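Local coordinates for protein decapping nuclease RAI1 (Scheffersomyces stipitis, PDB 5BTO) that hydrolyses NAD caps, N7-methylguanosine caps and 5' triphosphates at RNA ends with a divalent metal, and binds and stimulates the exoribonuclease RAT1, at residues T95-E98 with Q99-N103; E150-L153 with A154-K157; R374-M377 with G378-S382; S392-K395 with Q396-S400. All coordinates share one frame; numbering follows the deposited sequence.

Contact 1: T95-E98 with Q99-N103; sequences TKYE and QEHNN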
loop_
_atom_site.group_PDB
_atom_site.type_symbol
_atom_site.label_atom_id
_atom_site.label_comp_id
_atom_site.label_asym_id
_atom_site.label_seq_id
_atom_site.Cartn_x
_atom_site.Cartn_y
_atom_site.Cartn_z
ATOM N N THR A 95 31.779 -15.836 7.327
ATOM C CA THR A 95 33.119 -15.369 7.670
ATOM C C THR A 95 34.163 -16.234 6.965
ATOM O O THR A 95 35.119 -15.725 6.382
ATOM C CB THR A 95 33.339 -15.392 9.188
ATOM O OG1 THR A 95 32.433 -14.467 9.813
ATOM C CG2 THR A 95 34.771 -14.981 9.527
ATOM N N LYS A 96 33.960 -17.539 7.021
ATOM C CA LYS A 96 34.894 -18.475 6.393
ATOM C C LYS A 96 34.950 -18.230 4.893
ATOM O O LYS A 96 36.022 -18.213 4.287
ATOM C CB LYS A 96 34.465 -19.900 6.711
ATOM C CG LYS A 96 35.391 -20.991 6.165
ATOM C CD LYS A 96 34.856 -22.349 6.578
ATOM C CE LYS A 96 35.748 -23.488 6.078
ATOM N NZ LYS A 96 37.144 -23.363 6.602
ATOM N N TYR A 97 33.785 -18.038 4.284
ATOM C CA TYR A 97 33.737 -17.731 2.862
ATOM C C TYR A 97 34.485 -16.436 2.509
ATOM O O TYR A 97 35.263 -16.395 1.546
ATOM C CB TYR A 97 32.282 -17.676 2.364
ATOM C CG TYR A 97 32.178 -17.113 0.968
ATOM C CD1 TYR A 97 32.442 -17.907 -0.136
ATOM C CD2 TYR A 97 31.854 -15.773 0.756
ATOM C CE1 TYR A 97 32.372 -17.404 -1.408
ATOM C CE2 TYR A 97 31.781 -15.257 -0.528
ATOM C CZ TYR A 97 32.048 -16.085 -1.605
ATOM O OH TYR A 97 31.989 -15.602 -2.891
ATOM N N GLU A 98 34.262 -15.377 3.280
ATOM C CA GLU A 98 34.890 -14.104 2.971
ATOM C C GLU A 98 36.411 -14.198 3.077
ATOM O O GLU A 98 37.136 -13.699 2.216
ATOM C CB GLU A 98 34.307 -12.983 3.844
ATOM C CG GLU A 98 32.818 -12.791 3.549
ATOM C CD GLU A 98 32.151 -11.713 4.384
ATOM O OE1 GLU A 98 32.696 -11.336 5.446
ATOM O OE2 GLU A 98 31.062 -11.257 3.963
ATOM N N GLN A 99 36.873 -14.873 4.120
ATOM C CA GLN A 99 38.312 -15.092 4.338
ATOM C C GLN A 99 38.971 -15.941 3.252
ATOM O O GLN A 99 40.091 -15.653 2.817
ATOM C CB GLN A 99 38.513 -15.786 5.676
ATOM C CG GLN A 99 38.231 -14.896 6.867
ATOM C CD GLN A 99 38.136 -15.676 8.155
ATOM O OE1 GLN A 99 38.028 -16.903 8.143
ATOM N NE2 GLN A 99 38.182 -14.971 9.282
ATOM N N GLU A 100 38.290 -17.002 2.832
ATOM C CA GLU A 100 38.944 -18.024 2.008
ATOM C C GLU A 100 38.653 -17.959 0.511
ATOM O O GLU A 100 39.454 -18.441 -0.302
ATOM C CB GLU A 100 38.633 -19.418 2.561
ATOM C CG GLU A 100 39.181 -19.611 3.972
ATOM C CD GLU A 100 38.761 -20.916 4.611
ATOM O OE1 GLU A 100 38.206 -21.779 3.903
ATOM O OE2 GLU A 100 38.996 -21.078 5.828
ATOM N N HIS A 101 37.525 -17.360 0.143
ATOM C CA HIS A 101 37.119 -17.359 -1.254
ATOM C C HIS A 101 36.766 -15.986 -1.808
ATOM O O HIS A 101 36.609 -15.828 -3.019
ATOM C CB HIS A 101 35.979 -18.362 -1.474
ATOM C CG HIS A 101 36.364 -19.767 -1.133
ATOM N ND1 HIS A 101 37.237 -20.499 -1.907
ATOM C CD2 HIS A 101 36.041 -20.556 -0.081
ATOM C CE1 HIS A 101 37.419 -21.687 -1.359
ATOM N NE2 HIS A 101 36.705 -21.747 -0.248
ATOM N N ASN A 102 36.645 -14.987 -0.944
ATOM C CA ASN A 102 36.307 -13.670 -1.447
ATOM C C ASN A 102 37.436 -12.672 -1.258
ATOM O O ASN A 102 37.199 -11.476 -1.166
ATOM C CB ASN A 102 35.020 -13.149 -0.802
ATOM C CG ASN A 102 34.326 -12.120 -1.661
ATOM O OD1 ASN A 102 34.324 -12.229 -2.890
ATOM N ND2 ASN A 102 33.738 -11.105 -1.023
ATOM N N ASN A 103 38.664 -13.176 -1.192
ATOM C CA ASN A 103 39.847 -12.329 -1.102
ATOM C C ASN A 103 39.822 -11.386 0.093
ATOM O O ASN A 103 40.356 -10.273 0.033
ATOM C CB ASN A 103 40.062 -11.550 -2.403
ATOM C CG ASN A 103 41.335 -10.727 -2.381
ATOM O OD1 ASN A 103 42.442 -11.270 -2.312
ATOM N ND2 ASN A 103 41.185 -9.407 -2.432
#
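The Tyr-97 ring obliquely meets the two residues that follow one turn later: CE1 comes within 3.7 Å of His-101 CB, and CE2 lies 3.9 Å from Asn-102 CB. With CG anti to the backbone N (chi1 169°), the phenol is carried along the chain toward these two methylenes, and the Phe-30 ring meets it as well. Here the packing is close. Tyr-97 O takes a 2.8 Å hydrogen bond from His-101 N and a weak one from Asn-102 N. This is the last turn of helix 87-101, where the i to i+4 pattern gives way to a loop; Asn-102 suits the exit, its ND2 bonding to Glu-105 O. On the side turned to solvent, Lys-96 reaches Glu-100 in an i to i+4 salt bridge. An extended chain bent only at chi4 (59°) brings NZ to 3.0 Å from Glu-100 OE2, on the syn side of the carboxylate, with a weaker bond to OE1. A methionine in place of Lys-96 would probably leave the Glu-100 carboxylate without this cation and freer to swing into solvent. Gln-99 runs alongside Thr-95, its NE2 3.4 Å from Thr-95 CG2.

Contact 2: E150-L153 with A154-K157; sequences EIEL and ARRK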
loop_
_atom_site.group_PDB
_atom_site.type_symbol
_atom_site.label_atom_id
_atom_site.label_comp_id
_atom_site.label_asym_id
_atom_site.label_seq_id
_atom_site.Cartn_x
_atom_site.Cartn_y
_atom_site.Cartn_z
ATOM N N GLU A 150 12.712 -14.910 21.041
ATOM C CA GLU A 150 11.692 -14.937 22.085
ATOM C C GLU A 150 10.291 -15.053 21.480
ATOM O O GLU A 150 9.480 -15.864 21.924
ATOM C CB GLU A 150 11.799 -13.697 22.979
ATOM C CG GLU A 150 11.199 -12.453 22.350
ATOM C CD GLU A 150 11.718 -11.165 22.947
ATOM O OE1 GLU A 150 12.075 -11.156 24.147
ATOM O OE2 GLU A 150 11.764 -10.161 22.205
ATOM N N ILE A 151 10.015 -14.256 20.454
ATOM C CA ILE A 151 8.702 -14.282 19.817
ATOM C C ILE A 151 8.423 -15.655 19.215
ATOM O O ILE A 151 7.323 -16.196 19.363
ATOM C CB ILE A 151 8.558 -13.176 18.750
ATOM C CG1 ILE A 151 8.459 -11.805 19.431
ATOM C CG2 ILE A 151 7.341 -13.438 17.864
ATOM C CD1 ILE A 151 8.348 -10.634 18.467
ATOM N N GLU A 152 9.430 -16.229 18.563
ATOM C CA GLU A 152 9.286 -17.562 17.976
ATOM C C GLU A 152 9.006 -18.621 19.031
ATOM O O GLU A 152 8.174 -19.504 18.824
ATOM C CB GLU A 152 10.529 -17.947 17.172
ATOM C CG GLU A 152 10.634 -17.212 15.862
ATOM C CD GLU A 152 9.337 -17.261 15.072
ATOM O OE1 GLU A 152 8.788 -18.372 14.877
ATOM O OE2 GLU A 152 8.863 -16.182 14.657
ATOM N N LEU A 153 9.712 -18.535 20.154
ATOM C CA LEU A 153 9.526 -19.488 21.242
ATOM C C LEU A 153 8.106 -19.416 21.779
ATOM O O LEU A 153 7.434 -20.435 21.937
ATOM C CB LEU A 153 10.524 -19.218 22.370
ATOM C CG LEU A 153 11.948 -19.740 22.159
ATOM C CD1 LEU A 153 12.888 -19.234 23.251
ATOM C CD2 LEU A 153 11.950 -21.259 22.106
ATOM N N ALA A 154 7.651 -18.200 22.051
ATOM C CA ALA A 154 6.321 -17.993 22.601
ATOM C C ALA A 154 5.243 -18.432 21.619
ATOM O O ALA A 154 4.201 -18.951 22.019
ATOM C CB ALA A 154 6.129 -16.534 22.983
ATOM N N ARG A 155 5.506 -18.228 20.332
ATOM C CA ARG A 155 4.516 -18.476 19.292
ATOM C C ARG A 155 4.240 -19.966 19.083
ATOM O O ARG A 155 3.086 -20.380 18.972
ATOM C CB ARG A 155 4.962 -17.822 17.985
ATOM C CG ARG A 155 3.887 -17.723 16.917
ATOM C CD ARG A 155 4.182 -16.571 15.962
ATOM N NE ARG A 155 3.798 -15.277 16.526
ATOM C CZ ARG A 155 4.184 -14.097 16.043
ATOM N NH1 ARG A 155 4.990 -14.024 14.981
ATOM N NH2 ARG A 155 3.769 -12.986 16.632
ATOM N N ARG A 156 5.295 -20.771 19.037
ATOM C CA ARG A 156 5.123 -22.207 18.834
ATOM C C ARG A 156 4.421 -22.857 20.026
ATOM O O ARG A 156 3.570 -23.731 19.856
ATOM C CB ARG A 156 6.463 -22.890 18.550
ATOM C CG ARG A 156 7.091 -22.492 17.218
ATOM C CD ARG A 156 8.245 -23.413 16.851
ATOM N NE ARG A 156 9.451 -22.674 16.490
ATOM C CZ ARG A 156 9.836 -22.423 15.241
ATOM N NH1 ARG A 156 9.109 -22.856 14.219
ATOM N NH2 ARG A 156 10.952 -21.740 15.014
ATOM N N LYS A 157 4.779 -22.424 21.231
ATOM C CA LYS A 157 4.141 -22.927 22.441
ATOM C C LYS A 157 2.678 -22.505 22.482
ATOM O O LYS A 157 1.801 -23.299 22.829
ATOM C CB LYS A 157 4.875 -22.422 23.684
ATOM C CG LYS A 157 4.342 -22.989 24.984
ATOM C CD LYS A 157 4.325 -24.512 24.954
ATOM C CE LYS A 157 3.769 -25.082 26.252
ATOM N NZ LYS A 157 2.416 -24.538 26.569
HETATM O O HOH W 1 6.545 -16.097 13.849
#
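Ile-151 and Arg-155 stand side by side one turn apart on helix 149-166, pointing the same way in an i to i+4 pair of the ordinary alpha-helical kind. The backbone supplies the first kind of interaction. Ala-154 N donates to Glu-150 O at 3.0 Å and 168°, Arg-155 N to Ile-151 O at 2.9 Å, and Arg-156 N to Glu-152 O; the next bond, from Lys-157 N to Leu-153 O, is weak. The small Ala-154 adds only its CB, which lies beside Glu-150 O.

Nonpolar contact comes next. The methyl CG2 of Ile-151 sits over the centre of the Arg-155 guanidinium, 3.7 Å from CZ, so that a beta-branched side chain covers one flat face of the cation while its N-H groups still point outward around the rim. Arg-155 gets there with CG anti to the backbone N (chi1 -166°) and a bend at chi3, and its NH1 also forms a salt bridge with Asp-133, tying the helix to strand 132-139.

Charge makes the third group. Glu-152, largely buried, folds back at chi2 and places its carboxylate near two arginines without a direct salt bridge to either. Its OE1 lies above one face of the Arg-156 guanidinium, toward its rim, 4.0 Å from NH2, where no N-H is aimed at it; the attraction is therefore probably electrostatic alone. Toward Arg-155 a water bridges the gap. It donates to Glu-152 OE2 at 2.5 Å, a length so short that its exact value is doubtful, and accepts from Arg-155 NH1 at 2.8 Å, lying in the plane of that guanidinium at its edge.

Contact 3: R374-M377 with G378-S382; sequences RELM and GNENS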
loop_
_atom_site.group_PDB
_atom_site.type_symbol
_atom_site.label_atom_id
_atom_site.label_comp_id
_atom_site.label_asym_id
_atom_site.label_seq_id
_atom_site.Cartn_x
_atom_site.Cartn_y
_atom_site.Cartn_z
ATOM N N ARG A 374 9.158 -0.778 12.738
ATOM C CA ARG A 374 9.287 -0.046 13.996
ATOM C C ARG A 374 10.733 -0.037 14.476
ATOM O O ARG A 374 11.418 -1.057 14.415
ATOM C CB ARG A 374 8.377 -0.695 15.040
ATOM C CG ARG A 374 8.628 -0.276 16.458
ATOM C CD ARG A 374 7.529 -0.801 17.358
ATOM N NE ARG A 374 7.589 -2.247 17.549
ATOM C CZ ARG A 374 8.262 -2.830 18.535
ATOM N NH1 ARG A 374 8.940 -2.088 19.401
ATOM N NH2 ARG A 374 8.259 -4.150 18.663
ATOM N N GLU A 375 11.197 1.119 14.947
ATOM C CA GLU A 375 12.530 1.229 15.531
ATOM C C GLU A 375 12.511 0.659 16.947
ATOM O O GLU A 375 11.680 1.050 17.769
ATOM C CB GLU A 375 12.978 2.701 15.572
ATOM C CG GLU A 375 14.373 2.916 16.145
ATOM C CD GLU A 375 14.788 4.377 16.153
ATOM O OE1 GLU A 375 14.222 5.175 15.369
ATOM O OE2 GLU A 375 15.684 4.727 16.954
ATOM N N LEU A 376 13.428 -0.263 17.235
ATOM C CA LEU A 376 13.525 -0.858 18.563
ATOM C C LEU A 376 14.288 0.086 19.491
ATOM O O LEU A 376 15.007 0.971 19.029
ATOM C CB LEU A 376 14.226 -2.227 18.489
ATOM C CG LEU A 376 13.458 -3.296 17.699
ATOM C CD1 LEU A 376 14.305 -4.536 17.393
ATOM C CD2 LEU A 376 12.172 -3.678 18.439
ATOM N N MET A 377 14.131 -0.105 20.796
ATOM C CA MET A 377 14.860 0.691 21.774
ATOM C C MET A 377 16.292 0.164 21.921
ATOM O O MET A 377 16.632 -0.895 21.385
ATOM C CB MET A 377 14.117 0.693 23.112
ATOM C CG MET A 377 12.683 1.222 23.016
ATOM S SD MET A 377 12.535 2.948 23.531
ATOM C CE MET A 377 10.791 3.270 23.279
ATOM N N GLY A 378 17.128 0.904 22.639
ATOM C CA GLY A 378 18.552 0.627 22.691
ATOM C C GLY A 378 18.926 -0.746 23.215
ATOM O O GLY A 378 19.873 -1.363 22.732
ATOM N N ASN A 379 18.206 -1.229 24.217
ATOM C CA ASN A 379 18.578 -2.506 24.819
ATOM C C ASN A 379 18.251 -3.699 23.911
ATOM O O ASN A 379 18.944 -4.720 23.941
ATOM C CB ASN A 379 17.988 -2.657 26.225
ATOM C CG ASN A 379 18.786 -1.882 27.279
ATOM O OD1 ASN A 379 20.012 -1.750 27.177
ATOM N ND2 ASN A 379 18.093 -1.373 28.297
ATOM N N GLU A 380 17.215 -3.566 23.090
ATOM C CA GLU A 380 16.945 -4.584 22.077
ATOM C C GLU A 380 18.025 -4.562 21.002
ATOM O O GLU A 380 18.518 -5.610 20.580
ATOM C CB GLU A 380 15.561 -4.397 21.455
ATOM C CG GLU A 380 14.426 -4.619 22.442
ATOM C CD GLU A 380 13.125 -4.945 21.742
ATOM O OE1 GLU A 380 13.144 -5.790 20.820
ATOM O OE2 GLU A 380 12.089 -4.348 22.091
ATOM N N ASN A 381 18.384 -3.362 20.560
ATOM C CA ASN A 381 19.496 -3.177 19.632
ATOM C C ASN A 381 20.768 -3.844 20.160
ATOM O O ASN A 381 21.438 -4.615 19.451
ATOM C CB ASN A 381 19.723 -1.673 19.404
ATOM C CG ASN A 381 20.869 -1.391 18.447
ATOM O OD1 ASN A 381 20.776 -1.669 17.253
ATOM N ND2 ASN A 381 21.959 -0.834 18.972
ATOM N N SER A 382 21.081 -3.564 21.420
ATOM C CA SER A 382 22.266 -4.117 22.060
ATOM C C SER A 382 22.214 -5.646 22.104
ATOM O O SER A 382 23.179 -6.323 21.743
ATOM C CB SER A 382 22.409 -3.549 23.473
ATOM O OG SER A 382 23.516 -4.122 24.138
HETATM O O HOH W 2 11.630 -1.547 21.407
#
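Met-377 O accepts a nearly straight hydrogen bond from Asn-381 N (3.1 Å, 174°) and a weak one from Glu-380 N, closing the first turn of helix 378-388 just after the chain leaves strand 370-375. Met-377 occupies the N-cap position, but its thioether side chain offers no capping oxygen. Gly-378 opens the helix with ordinary helical backbone angles.

Among the side chains, Leu-376 and Glu-380 carry the contact, meeting at about a right angle. Leu-376 is buried and directs its CB toward the helix, 3.9 Å from Glu-380 CB. Its methyl CD2 then lies 3.3 Å from Glu-380 OE1, so Leu-376 meets the root of the glutamate with CB and its end with CD2. The isobutyl group also packs on Ala-359 and Arg-361 of the neighbouring strand, a place that suits a branched hydrocarbon. An alanine at Leu-376 would probably open a gap between strand and helix and let the Glu-380 carboxylate turn more freely.

A water gathers the polar groups: it accepts from Met-377 N at 3.0 Å and donates to Glu-380 OE2 at 2.9 Å, while its bond from Arg-374 NH1 is weak. Glu-380 thus reaches back, through the water, to an amide preceding its own helix. Glu-380 OE2 is 4.7 Å from Arg-374 NH1, and long, weak ion pairs join OE1 to Arg-361 and Arg-383; these positive charges would probably favour the ionised carboxylate.

Contact 4: S392-K395 with Q396-S400; sequences SEFK and QWRES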
loop_
_atom_site.group_PDB
_atom_site.type_symbol
_atom_site.label_atom_id
_atom_site.label_comp_id
_atom_site.label_asym_id
_atom_site.label_seq_id
_atom_site.Cartn_x
_atom_site.Cartn_y
_atom_site.Cartn_z
ATOM N N SER A 392 30.526 -11.916 18.027
ATOM C CA SER A 392 31.779 -11.197 18.240
ATOM C C SER A 392 32.805 -11.571 17.172
ATOM O O SER A 392 33.557 -10.720 16.700
ATOM C CB SER A 392 32.328 -11.437 19.650
ATOM O OG SER A 392 32.576 -12.810 19.891
ATOM N N GLU A 393 32.816 -12.840 16.779
ATOM C CA GLU A 393 33.751 -13.304 15.761
ATOM C C GLU A 393 33.498 -12.609 14.424
ATOM O O GLU A 393 34.429 -12.198 13.737
ATOM C CB GLU A 393 33.658 -14.829 15.595
ATOM C CG GLU A 393 34.179 -15.633 16.787
ATOM C CD GLU A 393 33.203 -15.692 17.963
ATOM O OE1 GLU A 393 32.027 -15.278 17.815
ATOM O OE2 GLU A 393 33.626 -16.165 19.043
ATOM N N PHE A 394 32.228 -12.475 14.048
ATOM C CA PHE A 394 31.911 -11.853 12.776
ATOM C C PHE A 394 32.266 -10.364 12.783
ATOM O O PHE A 394 32.833 -9.849 11.822
ATOM C CB PHE A 394 30.428 -12.067 12.456
ATOM C CG PHE A 394 29.969 -11.398 11.196
ATOM C CD1 PHE A 394 30.355 -11.882 9.952
ATOM C CD2 PHE A 394 29.114 -10.305 11.253
ATOM C CE1 PHE A 394 29.922 -11.270 8.791
ATOM C CE2 PHE A 394 28.674 -9.689 10.102
ATOM C CZ PHE A 394 29.066 -10.164 8.873
ATOM N N LYS A 395 31.930 -9.668 13.864
ATOM C CA LYS A 395 32.223 -8.242 13.942
ATOM C C LYS A 395 33.725 -7.978 13.909
ATOM O O LYS A 395 34.190 -7.070 13.224
ATOM C CB LYS A 395 31.600 -7.623 15.195
ATOM C CG LYS A 395 30.066 -7.643 15.158
ATOM C CD LYS A 395 29.452 -6.904 16.329
ATOM C CE LYS A 395 29.663 -7.641 17.645
ATOM N NZ LYS A 395 29.216 -6.793 18.802
ATOM N N GLN A 396 34.475 -8.788 14.640
ATOM C CA GLN A 396 35.926 -8.628 14.665
ATOM C C GLN A 396 36.498 -8.822 13.263
ATOM O O GLN A 396 37.364 -8.064 12.818
ATOM C CB GLN A 396 36.563 -9.605 15.654
ATOM C CG GLN A 396 38.036 -9.362 15.904
ATOM C CD GLN A 396 38.601 -10.320 16.926
ATOM O OE1 GLN A 396 39.286 -11.281 16.578
ATOM N NE2 GLN A 396 38.314 -10.066 18.196
ATOM N N TRP A 397 35.996 -9.832 12.560
ATOM C CA TRP A 397 36.421 -10.060 11.189
ATOM C C TRP A 397 36.126 -8.850 10.311
ATOM O O TRP A 397 37.010 -8.344 9.637
ATOM C CB TRP A 397 35.779 -11.332 10.608
ATOM C CG TRP A 397 35.770 -11.378 9.112
ATOM C CD1 TRP A 397 34.666 -11.404 8.296
ATOM C CD2 TRP A 397 36.909 -11.402 8.244
ATOM N NE1 TRP A 397 35.053 -11.434 6.982
ATOM C CE2 TRP A 397 36.424 -11.436 6.920
ATOM C CE3 TRP A 397 38.292 -11.396 8.457
ATOM C CZ2 TRP A 397 37.268 -11.468 5.817
ATOM C CZ3 TRP A 397 39.130 -11.426 7.357
ATOM C CH2 TRP A 397 38.617 -11.467 6.053
ATOM N N ARG A 398 34.875 -8.387 10.303
ATOM C CA ARG A 398 34.518 -7.281 9.424
ATOM C C ARG A 398 35.290 -6.002 9.761
ATOM O O ARG A 398 35.661 -5.242 8.873
ATOM C CB ARG A 398 33.005 -7.040 9.443
ATOM C CG ARG A 398 32.228 -8.143 8.741
ATOM C CD ARG A 398 32.548 -8.167 7.257
ATOM N NE ARG A 398 31.583 -8.977 6.520
ATOM C CZ ARG A 398 30.367 -8.561 6.172
ATOM N NH1 ARG A 398 29.956 -7.343 6.505
ATOM N NH2 ARG A 398 29.549 -9.378 5.507
ATOM N N GLU A 399 35.533 -5.781 11.045
ATOM C CA GLU A 399 36.344 -4.641 11.485
ATOM C C GLU A 399 37.749 -4.708 10.909
ATOM O O GLU A 399 38.335 -3.688 10.549
ATOM C CB GLU A 399 36.415 -4.599 13.010
ATOM C CG GLU A 399 35.132 -4.130 13.696
ATOM C CD GLU A 399 35.139 -4.433 15.182
ATOM O OE1 GLU A 399 36.195 -4.852 15.697
ATOM O OE2 GLU A 399 34.090 -4.261 15.836
ATOM N N SER A 400 38.287 -5.914 10.826
ATOM C CA SER A 400 39.693 -6.086 10.448
ATOM C C SER A 400 39.932 -5.825 8.964
ATOM O O SER A 400 41.060 -5.607 8.537
ATOM C CB SER A 400 40.183 -7.489 10.816
ATOM O OG SER A 400 39.722 -8.465 9.880
#
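Phe-394 and Arg-398 bring two flat groups together at an angle of 61°. Over the centre of one guanidinium face stands Phe-394 CZ, only 3.4 Å from Arg-398 CZ, so the phenyl ring pokes its far end at the cation instead of stacking flat upon it. The aliphatic part of the same arginine returns the contact: CG lies over one face of the ring in a CH-pi interaction, 4.0 Å from the ring centroid and displaced toward the rim. Two features of shape make this possible. Phe-394 CG is anti to its backbone N (chi1 177°), which swings the ring along the helix toward Arg-398, and the arginine bends at chi2 (-65°), which turns its chain across the ring.

Arginine suits the place because its methylenes can pack on phenylalanine while its N-H groups stay available: NE pairs with Glu-98, and NH1 with Asp-140 and Gln-142. These partners, together with the ring, hold the guanidinium's orientation.

Beneath the pair the backbone is regular. Arg-398 N donates to Phe-394 O at 2.9 Å, and Glu-399 N to Lys-395 O at the same length. The CG of Glu-399 lies 3.1 Å from Lys-395 O. One turn beyond Gln-396, Ser-400 OG donates to Trp-397 O at 2.7 Å, a serine folding back on the helix backbone. The Phe-394 and Arg-398 pair lies on the inner face of the C-terminal helix 392-400, an i to i+4 pairing on an amphipathic helix that packs on helix 87-101 and strand 132-139.

In the fold
From the N terminus, the four contacts follow one another in series; none nests within or crosses another, and each spans adjacent residues, so no long loop is closed. Contact 1 ends helix 87-101, contact 2 lies near the start of helix 149-166, contact 3 joins strand 370-375 to helix 378-388, and contact 4 occupies helix 392-400. The first and last are far apart in sequence yet touch: Glu-98 OE1 lies 2.8 Å from both Trp-397 NE1 and Arg-398 NE, binding the C-terminal helix to helix 87-101. Contacts 2 and 3 approach to about 5 Å between nearest atoms without touching. Contacts 3 and 4 lie on consecutive helices, their nearest atoms about 7 Å apart.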